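PDB 6NYR: Crov588 from Cafeteriavirus, which is of unknown function but folds as a leucine-rich-repeat solenoid of FNIP repeats curved into a nearly closed ring and, like many leucine-rich-repeat proteins, may serve in binding. Local coordinates for residues 214-219 against 237-242; 500-505 against 523-528; 519-524 against 541-546. All coordinates share one frame; numbering follows the deposited sequence.

Contact 1 of 3, residues 214-219 against 237-242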
loop_
_atom_site.group_PDB
_atom_site.type_symbol
_atom_site.label_atom_id
_atom_site.label_comp_id
_atom_site.label_asym_id
_atom_site.label_seq_id
_atom_site.Cartn_x
_atom_site.Cartn_y
_atom_site.Cartn_z
ATOM N N PHE A 214 6.393 -3.756 24.724
ATOM C CA PHE A 214 7.755 -4.179 25.012
ATOM C C PHE A 214 8.502 -4.459 23.713
ATOM O O PHE A 214 7.912 -4.598 22.636
ATOM C CB PHE A 214 7.793 -5.428 25.910
ATOM C CG PHE A 214 7.288 -5.187 27.294
ATOM C CD1 PHE A 214 8.044 -4.470 28.205
ATOM C CD2 PHE A 214 6.058 -5.681 27.689
ATOM C CE1 PHE A 214 7.579 -4.235 29.483
ATOM C CE2 PHE A 214 5.585 -5.457 28.969
ATOM C CZ PHE A 214 6.346 -4.732 29.867
ATOM N N GLY A 215 9.820 -4.572 23.838
ATOM C CA GLY A 215 10.678 -4.806 22.699
ATOM C C GLY A 215 11.415 -6.129 22.728
ATOM O O GLY A 215 11.155 -6.995 23.568
ATOM N N TRP A 216 12.387 -6.254 21.822
ATOM C CA TRP A 216 13.054 -7.516 21.529
ATOM C C TRP A 216 13.442 -8.309 22.767
ATOM O O TRP A 216 13.059 -9.475 22.908
ATOM C CB TRP A 216 14.289 -7.198 20.678
ATOM C CG TRP A 216 15.014 -8.346 20.060
ATOM C CD1 TRP A 216 15.860 -9.220 20.680
ATOM C CD2 TRP A 216 14.998 -8.716 18.679
ATOM N NE1 TRP A 216 16.354 -10.122 19.774
ATOM C CE2 TRP A 216 15.842 -9.834 18.536
ATOM C CE3 TRP A 216 14.345 -8.215 17.548
ATOM C CZ2 TRP A 216 16.046 -10.462 17.309
ATOM C CZ3 TRP A 216 14.548 -8.840 16.331
ATOM C CH2 TRP A 216 15.391 -9.949 16.221
ATOM N N TYR A 217 14.209 -7.704 23.672
ATOM C CA TYR A 217 14.862 -8.479 24.718
ATOM C C TYR A 217 14.081 -8.551 26.026
ATOM O O TYR A 217 14.510 -9.270 26.937
ATOM C CB TYR A 217 16.268 -7.919 25.009
ATOM C CG TYR A 217 17.290 -8.255 23.940
ATOM C CD1 TYR A 217 17.930 -9.491 23.923
ATOM C CD2 TYR A 217 17.615 -7.340 22.947
ATOM C CE1 TYR A 217 18.851 -9.805 22.946
ATOM C CE2 TYR A 217 18.543 -7.646 21.969
ATOM C CZ TYR A 217 19.159 -8.878 21.972
ATOM O OH TYR A 217 20.081 -9.183 20.997
ATOM N N PHE A 218 12.960 -7.848 26.159
ATOM C CA PHE A 218 12.249 -7.884 27.428
ATOM C C PHE A 218 11.802 -9.306 27.747
ATOM O O PHE A 218 11.094 -9.938 26.956
ATOM C CB PHE A 218 11.032 -6.969 27.420
ATOM C CG PHE A 218 10.263 -7.005 28.713
ATOM C CD1 PHE A 218 10.691 -6.271 29.811
ATOM C CD2 PHE A 218 9.132 -7.792 28.840
ATOM C CE1 PHE A 218 9.992 -6.310 31.002
ATOM C CE2 PHE A 218 8.429 -7.834 30.030
ATOM C CZ PHE A 218 8.862 -7.093 31.110
ATOM N N ASN A 219 12.206 -9.805 28.914
ATOM C CA ASN A 219 11.816 -11.148 29.326
ATOM C C ASN A 219 11.855 -11.282 30.844
ATOM O O ASN A 219 12.592 -12.114 31.382
ATOM C CB ASN A 219 12.720 -12.198 28.681
ATOM C CG ASN A 219 12.167 -13.603 28.822
ATOM O OD1 ASN A 219 10.983 -13.790 29.107
ATOM N ND2 ASN A 219 13.014 -14.596 28.610
ATOM N N GLY A 237 7.361 -8.334 23.240
ATOM C CA GLY A 237 8.406 -8.380 22.245
ATOM C C GLY A 237 8.856 -9.796 21.928
ATOM O O GLY A 237 8.288 -10.788 22.390
ATOM N N ARG A 238 9.912 -9.875 21.116
ATOM C CA ARG A 238 10.354 -11.157 20.581
ATOM C C ARG A 238 10.577 -12.178 21.690
ATOM O O ARG A 238 10.074 -13.305 21.624
ATOM C CB ARG A 238 11.630 -10.960 19.761
ATOM C CG ARG A 238 12.087 -12.196 19.006
ATOM C CD ARG A 238 13.513 -12.042 18.503
ATOM N NE ARG A 238 13.991 -13.241 17.818
ATOM C CZ ARG A 238 14.645 -14.248 18.391
ATOM N NH1 ARG A 238 14.919 -14.229 19.685
ATOM N NH2 ARG A 238 15.027 -15.279 17.657
ATOM N N ASN A 239 11.345 -11.804 22.713
ATOM C CA ASN A 239 11.891 -12.767 23.655
ATOM C C ASN A 239 11.022 -13.021 24.881
ATOM O O ASN A 239 11.347 -13.918 25.666
ATOM C CB ASN A 239 13.271 -12.301 24.133
ATOM C CG ASN A 239 14.336 -12.431 23.066
ATOM O OD1 ASN A 239 14.066 -12.873 21.949
ATOM N ND2 ASN A 239 15.557 -12.023 23.398
ATOM N N PHE A 240 9.951 -12.259 25.089
ATOM C CA PHE A 240 9.152 -12.472 26.289
ATOM C C PHE A 240 8.588 -13.889 26.303
ATOM O O PHE A 240 7.869 -14.289 25.382
ATOM C CB PHE A 240 8.007 -11.476 26.393
ATOM C CG PHE A 240 7.082 -11.768 27.542
ATOM C CD1 PHE A 240 7.396 -11.355 28.824
ATOM C CD2 PHE A 240 5.919 -12.496 27.344
ATOM C CE1 PHE A 240 6.550 -11.641 29.885
ATOM C CE2 PHE A 240 5.076 -12.785 28.395
ATOM C CZ PHE A 240 5.393 -12.355 29.670
ATOM N N ASN A 241 8.896 -14.639 27.358
ATOM C CA ASN A 241 8.443 -16.017 27.482
ATOM C C ASN A 241 8.357 -16.394 28.963
ATOM O O ASN A 241 9.031 -17.301 29.451
ATOM C CB ASN A 241 9.373 -16.960 26.723
ATOM C CG ASN A 241 8.765 -18.336 26.507
ATOM O OD1 ASN A 241 7.545 -18.506 26.593
ATOM N ND2 ASN A 241 9.609 -19.327 26.232
ATOM N N GLN A 242 7.517 -15.684 29.709
ATOM C CA GLN A 242 7.289 -15.972 31.117
ATOM C C GLN A 242 5.838 -16.379 31.328
ATOM O O GLN A 242 4.946 -15.953 30.589
ATOM C CB GLN A 242 7.603 -14.760 32.006
ATOM C CG GLN A 242 9.049 -14.332 31.962
ATOM C CD GLN A 242 9.973 -15.387 32.526
ATOM O OE1 GLN A 242 9.702 -15.967 33.581
ATOM N NE2 GLN A 242 11.060 -15.660 31.815
HETATM O O HOH W 1 9.918 -8.956 25.008
HETATM O O HOH W 2 16.393 -11.475 26.559
#
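Residues 214-219 and 237-242 are equivalent loops of consecutive coils in the leucine-rich-repeat solenoid, each leaving the inner strand of its coil, and they stack in register so that Gly215 lies beside Gly237. Three hydrogen bonds cross between them. Asn239 N approaches Trp216 O at 2.9 Å, within the carbonyl plane. The other two converge on the side chain of Asn219, whose CG stands anti to its backbone N (chi1 -167°). Its OD1 accepts from Asn241 N at 2.9 Å and from Gln242 NE2 at 3.3 Å, and both donors lie above the carbonyl plane. Asn219 N in turn is bonded to Asn197 OD1, while Asn241 OD1 reaches on to Asn263 N; this repetition is the asparagine ladder of leucine-rich repeats. Water completes the polar contacts. One molecule donates to Gly215 O and to Phe218 O and weakly accepts from Gly237 N and Phe240 N, so it bridges the type I beta turn from Gly215 to Phe218 and the loop 237-242. The apolar contacts are of two sorts. Inside, the buried Phe218 and Phe240 run alongside each other, with CE2 of Phe218 3.9 Å from CD1 of Phe240, and CD1 of Phe214 sits over the centre of the Phe218 ring. At the surface, Arg238 extends its chain along the Trp216 indole. Its CD makes a CH-pi contact over the face of the six-membered ring, 3.4 Å from the centroid, and the guanidinium plane is only 10° from the indole plane. A neighbour in its own loop helps fix the guanidinium rotation: Arg238 NH1 donates to Asn239 OD1 at 2.8 Å, in the plane of that carbonyl.

Contact 2 of 3, residues 500-505 against 523-528; sequences LGHDFN and GTSFNQ
Asn505 gives up the most surface here, and its amide oxygen carries much of the polar contact. With CG anti to the backbone N (chi1 -168°), the amide swings across to the loop 523-528, where OD1 receives Asn527 N at 2.9 Å and Gln528 NE2 at 2.9 Å. Both donors stand above the carbonyl plane. Gln528 bends at chi2 to bring its amide round, and the two side chains cross at about a right angle, their amide planes well short of perpendicular; OD1 of Asn505 lies in the Gln528 amide plane, so the NE2 hydrogen points straight at it (168°). The same bond recurs from Asn483 OD1 to Asn505 N and from Asn527 OD1 to Asn549 N, so Asn505 is one rung of the asparagine ladder that runs from coil to coil in this leucine-rich-repeat solenoid. His502 is the second contributor, through its carbonyl and its ring. Ser525 grips His502 O twice: its N lies in the carbonyl plane at 2.9 Å, and its OG, held beside that N by chi1 near -60°, comes from above the plane at 2.8 Å. The imidazole crosses Thr524 obliquely, with CD2 of His502 3.2 Å from Thr524 OG1 and NE2 nearer the CG2 methyl. Its rotation is set within its own loop, because His502 ND1 donates to Asp503 OD1 at 2.6 Å in the ring plane; the carboxylate would probably favour a protonated ND1. The ring also stacks on His480 of the preceding coil. Toward the interior, Phe526 presents CD1 to the edge of the Phe504 ring, 4.0 Å from Phe504 CD2, while Leu500 CD2 covers a face of that same ring.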
loop_
_atom_site.group_PDB
_atom_site.type_symbol
_atom_site.label_atom_id
_atom_site.label_comp_id
_atom_site.label_asym_id
_atom_site.label_seq_id
_atom_site.Cartn_x
_atom_site.Cartn_y
_atom_site.Cartn_z
ATOM N N LEU A 500 -6.647 -9.189 -23.280
ATOM C CA LEU A 500 -6.050 -10.344 -23.928
ATOM C C LEU A 500 -4.645 -10.550 -23.384
ATOM O O LEU A 500 -3.979 -9.599 -22.963
ATOM C CB LEU A 500 -6.031 -10.132 -25.437
ATOM C CG LEU A 500 -7.463 -10.007 -25.972
ATOM C CD1 LEU A 500 -7.526 -9.118 -27.202
ATOM C CD2 LEU A 500 -8.048 -11.383 -26.273
ATOM N N GLY A 501 -4.200 -11.805 -23.388
ATOM C CA GLY A 501 -2.976 -12.190 -22.724
ATOM C C GLY A 501 -1.763 -12.219 -23.638
ATOM O O GLY A 501 -1.797 -11.802 -24.797
ATOM N N HIS A 502 -0.663 -12.724 -23.076
ATOM C CA HIS A 502 0.623 -12.682 -23.760
ATOM C C HIS A 502 0.537 -13.282 -25.155
ATOM O O HIS A 502 0.970 -12.668 -26.137
ATOM C CB HIS A 502 1.679 -13.430 -22.935
ATOM C CG HIS A 502 3.042 -13.412 -23.554
ATOM N ND1 HIS A 502 3.442 -14.329 -24.504
ATOM C CD2 HIS A 502 4.096 -12.583 -23.364
ATOM C CE1 HIS A 502 4.682 -14.062 -24.875
ATOM N NE2 HIS A 502 5.103 -13.010 -24.197
ATOM N N ASP A 503 -0.024 -14.488 -25.261
ATOM C CA ASP A 503 0.097 -15.258 -26.488
ATOM C C ASP A 503 -0.962 -14.925 -27.530
ATOM O O ASP A 503 -0.794 -15.304 -28.694
ATOM C CB ASP A 503 0.010 -16.762 -26.193
ATOM C CG ASP A 503 1.214 -17.298 -25.453
ATOM O OD1 ASP A 503 2.153 -16.523 -25.166
ATOM O OD2 ASP A 503 1.215 -18.514 -25.161
ATOM N N PHE A 504 -2.047 -14.249 -27.156
ATOM C CA PHE A 504 -3.138 -14.074 -28.105
ATOM C C PHE A 504 -2.653 -13.355 -29.355
ATOM O O PHE A 504 -2.116 -12.245 -29.272
ATOM C CB PHE A 504 -4.293 -13.293 -27.504
ATOM C CG PHE A 504 -5.449 -13.135 -28.460
ATOM C CD1 PHE A 504 -6.433 -14.103 -28.538
ATOM C CD2 PHE A 504 -5.522 -12.042 -29.315
ATOM C CE1 PHE A 504 -7.484 -13.975 -29.423
ATOM C CE2 PHE A 504 -6.568 -11.912 -30.205
ATOM C CZ PHE A 504 -7.550 -12.880 -30.262
ATOM N N ASN A 505 -2.875 -13.972 -30.512
ATOM C CA ASN A 505 -2.465 -13.380 -31.779
ATOM C C ASN A 505 -3.330 -13.913 -32.918
ATOM O O ASN A 505 -2.811 -14.470 -33.894
ATOM C CB ASN A 505 -0.989 -13.668 -32.047
ATOM C CG ASN A 505 -0.434 -12.844 -33.196
ATOM O OD1 ASN A 505 -1.005 -11.820 -33.577
ATOM N ND2 ASN A 505 0.682 -13.285 -33.755
ATOM N N GLY A 523 -2.288 -8.001 -25.556
ATOM C CA GLY A 523 -1.121 -8.545 -24.902
ATOM C C GLY A 523 0.141 -8.422 -25.741
ATOM O O GLY A 523 0.173 -7.816 -26.813
ATOM N N THR A 524 1.204 -9.041 -25.224
ATOM C CA THR A 524 2.522 -8.936 -25.838
ATOM C C THR A 524 2.484 -9.254 -27.326
ATOM O O THR A 524 3.016 -8.502 -28.151
ATOM C CB THR A 524 3.491 -9.886 -25.123
ATOM O OG1 THR A 524 3.663 -9.473 -23.762
ATOM C CG2 THR A 524 4.841 -9.934 -25.827
ATOM N N SER A 525 1.849 -10.364 -27.690
ATOM C CA SER A 525 2.085 -10.966 -28.992
ATOM C C SER A 525 1.159 -10.467 -30.091
ATOM O O SER A 525 1.464 -10.681 -31.270
ATOM C CB SER A 525 1.955 -12.490 -28.891
ATOM O OG SER A 525 2.949 -13.026 -28.034
ATOM N N PHE A 526 0.051 -9.815 -29.755
ATOM C CA PHE A 526 -0.910 -9.457 -30.786
ATOM C C PHE A 526 -0.245 -8.587 -31.848
ATOM O O PHE A 526 0.323 -7.534 -31.538
ATOM C CB PHE A 526 -2.114 -8.726 -30.200
ATOM C CG PHE A 526 -3.125 -8.345 -31.242
ATOM C CD1 PHE A 526 -3.973 -9.301 -31.773
ATOM C CD2 PHE A 526 -3.202 -7.050 -31.723
ATOM C CE1 PHE A 526 -4.891 -8.971 -32.748
ATOM C CE2 PHE A 526 -4.120 -6.708 -32.695
ATOM C CZ PHE A 526 -4.967 -7.673 -33.210
ATOM N N ASN A 527 -0.316 -9.022 -33.101
ATOM C CA ASN A 527 0.248 -8.252 -34.202
ATOM C C ASN A 527 -0.515 -8.561 -35.489
ATOM O O ASN A 527 0.069 -8.875 -36.527
ATOM C CB ASN A 527 1.741 -8.543 -34.355
ATOM C CG ASN A 527 2.424 -7.587 -35.311
ATOM O OD1 ASN A 527 1.911 -6.502 -35.592
ATOM N ND2 ASN A 527 3.591 -7.979 -35.809
ATOM N N GLN A 528 -1.839 -8.459 -35.437
ATOM C CA GLN A 528 -2.684 -8.670 -36.604
ATOM C C GLN A 528 -3.282 -7.344 -37.053
ATOM O O GLN A 528 -3.650 -6.504 -36.226
ATOM C CB GLN A 528 -3.807 -9.671 -36.319
ATOM C CG GLN A 528 -3.331 -11.050 -35.896
ATOM C CD GLN A 528 -2.411 -11.695 -36.916
ATOM O OE1 GLN A 528 -2.704 -11.719 -38.113
ATOM N NE2 GLN A 528 -1.288 -12.220 -36.444
#

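Contact 3 of 3, residues 519-524 against 541-546; sequences HLIFGT and HLTFGT
Strands 519-521 and 541-543 run parallel, their axes 4.9 Å apart and only 2° from perfect alignment, with His519 paired to His541, Leu520 to Leu542 and Ile521 to Thr543. Three backbone hydrogen bonds fasten the ladder: Leu520 N to His541 O at 2.9 Å, Thr543 N to Leu520 O at 3.0 Å, and Phe522 N to Thr543 O at 2.9 Å. The last, almost linear (175°), comes from Phe522, just past the strand, and so carries the pairing beyond it. On one face of the strands the imidazoles of His519 and His541 form an offset stack, centroids 4.1 Å apart and planes at 10°. NE2 of His519 lies over the His541 ring toward its rim, and CB of His541 makes a CH-pi contact over the His519 face. His563 stacks on His541 in turn. On this same face, Ile521 turns its CD1 onto the CB of Thr543, and a water bonded to Thr543 OG1 also donates weakly to Leu520 O. The other face bears buried Leu520 and Leu542, side by side with CD2 of Leu520 3.8 Å from CD1 of Leu542. Past them, Phe522 and Phe544 have nearly parallel planes but are slid apart, so they meet through CD2 of Phe522 and CD1 of Phe544, while Leu542 CD1 also nears Phe522 CE2. In the loops that follow, Gly545 CA sends a C-H toward Gly523 O, and CG2 of Thr524 rests on Thr546 CB. Like side chains, His on His, Leu on Leu and Phe on Phe, aligned along parallel strands with leucines inward, are typical of the strand-lined concave surface of a leucine-rich-repeat solenoid.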
loop_
_atom_site.group_PDB
_atom_site.type_symbol
_atom_site.label_atom_id
_atom_site.label_comp_id
_atom_site.label_asym_id
_atom_site.label_seq_id
_atom_site.Cartn_x
_atom_site.Cartn_y
_atom_site.Cartn_z
ATOM N N HIS A 519 -13.044 -0.588 -23.028
ATOM C CA HIS A 519 -11.619 -0.772 -22.770
ATOM C C HIS A 519 -11.128 -2.038 -23.460
ATOM O O HIS A 519 -11.685 -3.117 -23.248
ATOM C CB HIS A 519 -11.334 -0.866 -21.267
ATOM C CG HIS A 519 -11.515 0.424 -20.531
ATOM N ND1 HIS A 519 -12.746 1.021 -20.360
ATOM C CD2 HIS A 519 -10.615 1.228 -19.918
ATOM C CE1 HIS A 519 -12.595 2.140 -19.675
ATOM N NE2 HIS A 519 -11.314 2.288 -19.393
ATOM N N LEU A 520 -10.081 -1.908 -24.273
ATOM C CA LEU A 520 -9.479 -3.050 -24.954
ATOM C C LEU A 520 -7.978 -3.028 -24.710
ATOM O O LEU A 520 -7.324 -2.001 -24.922
ATOM C CB LEU A 520 -9.782 -3.027 -26.452
ATOM C CG LEU A 520 -9.270 -4.225 -27.247
ATOM C CD1 LEU A 520 -9.780 -5.534 -26.656
ATOM C CD2 LEU A 520 -9.668 -4.109 -28.711
ATOM N N ILE A 521 -7.439 -4.163 -24.275
ATOM C CA ILE A 521 -6.032 -4.295 -23.922
ATOM C C ILE A 521 -5.465 -5.477 -24.693
ATOM O O ILE A 521 -5.901 -6.616 -24.486
ATOM C CB ILE A 521 -5.836 -4.522 -22.406
ATOM C CG1 ILE A 521 -6.505 -3.414 -21.590
ATOM C CG2 ILE A 521 -4.346 -4.664 -22.089
ATOM C CD1 ILE A 521 -5.786 -2.096 -21.593
ATOM N N PHE A 522 -4.509 -5.215 -25.577
ATOM C CA PHE A 522 -3.818 -6.282 -26.283
ATOM C C PHE A 522 -2.576 -6.707 -25.516
ATOM O O PHE A 522 -1.894 -5.883 -24.898
ATOM C CB PHE A 522 -3.438 -5.841 -27.694
ATOM C CG PHE A 522 -4.586 -5.842 -28.656
ATOM C CD1 PHE A 522 -5.132 -7.034 -29.098
ATOM C CD2 PHE A 522 -5.126 -4.654 -29.115
ATOM C CE1 PHE A 522 -6.186 -7.044 -29.985
ATOM C CE2 PHE A 522 -6.188 -4.655 -30.000
ATOM C CZ PHE A 522 -6.719 -5.851 -30.436
ATOM N N GLY A 523 -2.288 -8.001 -25.556
ATOM C CA GLY A 523 -1.121 -8.545 -24.902
ATOM C C GLY A 523 0.141 -8.422 -25.741
ATOM O O GLY A 523 0.173 -7.816 -26.813
ATOM N N THR A 524 1.204 -9.041 -25.224
ATOM C CA THR A 524 2.522 -8.936 -25.838
ATOM C C THR A 524 2.484 -9.254 -27.326
ATOM O O THR A 524 3.016 -8.502 -28.151
ATOM C CB THR A 524 3.491 -9.886 -25.123
ATOM O OG1 THR A 524 3.663 -9.473 -23.762
ATOM C CG2 THR A 524 4.841 -9.934 -25.827
ATOM N N HIS A 541 -10.853 3.376 -24.726
ATOM C CA HIS A 541 -9.489 3.097 -24.297
ATOM C C HIS A 541 -8.948 1.936 -25.116
ATOM O O HIS A 541 -9.549 0.854 -25.140
ATOM C CB HIS A 541 -9.443 2.782 -22.800
ATOM C CG HIS A 541 -9.694 3.973 -21.931
ATOM N ND1 HIS A 541 -10.926 4.584 -21.842
ATOM C CD2 HIS A 541 -8.867 4.672 -21.117
ATOM C CE1 HIS A 541 -10.848 5.607 -21.012
ATOM N NE2 HIS A 541 -9.610 5.681 -20.555
ATOM N N LEU A 542 -7.826 2.164 -25.798
ATOM C CA LEU A 542 -7.192 1.145 -26.627
ATOM C C LEU A 542 -5.705 1.123 -26.304
ATOM O O LEU A 542 -5.021 2.142 -26.448
ATOM C CB LEU A 542 -7.419 1.422 -28.114
ATOM C CG LEU A 542 -6.830 0.393 -29.083
ATOM C CD1 LEU A 542 -7.432 -0.983 -28.829
ATOM C CD2 LEU A 542 -7.042 0.817 -30.532
ATOM N N THR A 543 -5.211 -0.030 -25.868
ATOM C CA THR A 543 -3.809 -0.200 -25.510
ATOM C C THR A 543 -3.223 -1.343 -26.326
ATOM O O THR A 543 -3.695 -2.483 -26.233
ATOM C CB THR A 543 -3.653 -0.472 -24.010
ATOM O OG1 THR A 543 -3.993 0.708 -23.272
ATOM C CG2 THR A 543 -2.224 -0.889 -23.686
ATOM N N PHE A 544 -2.189 -1.042 -27.108
ATOM C CA PHE A 544 -1.495 -2.067 -27.874
ATOM C C PHE A 544 -0.332 -2.631 -27.065
ATOM O O PHE A 544 0.303 -1.928 -26.274
ATOM C CB PHE A 544 -0.988 -1.510 -29.207
ATOM C CG PHE A 544 -2.072 -1.316 -30.219
ATOM C CD1 PHE A 544 -2.656 -2.409 -30.842
ATOM C CD2 PHE A 544 -2.520 -0.045 -30.543
ATOM C CE1 PHE A 544 -3.662 -2.234 -31.770
ATOM C CE2 PHE A 544 -3.529 0.127 -31.471
ATOM C CZ PHE A 544 -4.095 -0.969 -32.080
ATOM N N GLY A 545 -0.050 -3.913 -27.291
ATOM C CA GLY A 545 0.995 -4.611 -26.578
ATOM C C GLY A 545 2.357 -4.470 -27.231
ATOM O O GLY A 545 2.563 -3.687 -28.159
ATOM N N THR A 546 3.294 -5.286 -26.746
ATOM C CA THR A 546 4.680 -5.190 -27.187
ATOM C C THR A 546 4.795 -5.218 -28.707
ATOM O O THR A 546 5.418 -4.336 -29.308
ATOM C CB THR A 546 5.501 -6.337 -26.581
ATOM O OG1 THR A 546 5.535 -6.211 -25.154
ATOM C CG2 THR A 546 6.921 -6.339 -27.129
HETATM O O HOH W 3 -6.990 0.525 -22.757
#

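How the contacts relate
Contact 1 closes before the others begin, whereas contacts 2 and 3 overlap in residues 523-524; all three join neighbouring coils of one solenoid. Contacts 2 and 3 have centres 9 Å apart and share Gly523 and Thr524, the start of the loop that follows strand 519-521; Leu500 N probably bonds to Ile521 O at 2.9 Å, so the strand pairing leads directly into the loop pairing. Contact 1, the same loop arrangement as contact 2, lies across the ring, beyond the chain's centre, with its centre about 55 Å from that of contact 2 and 53 Å from that of contact 3. Loop and strand stacking thus recur around the circle, consistent with a ring maintained by repeated local contacts.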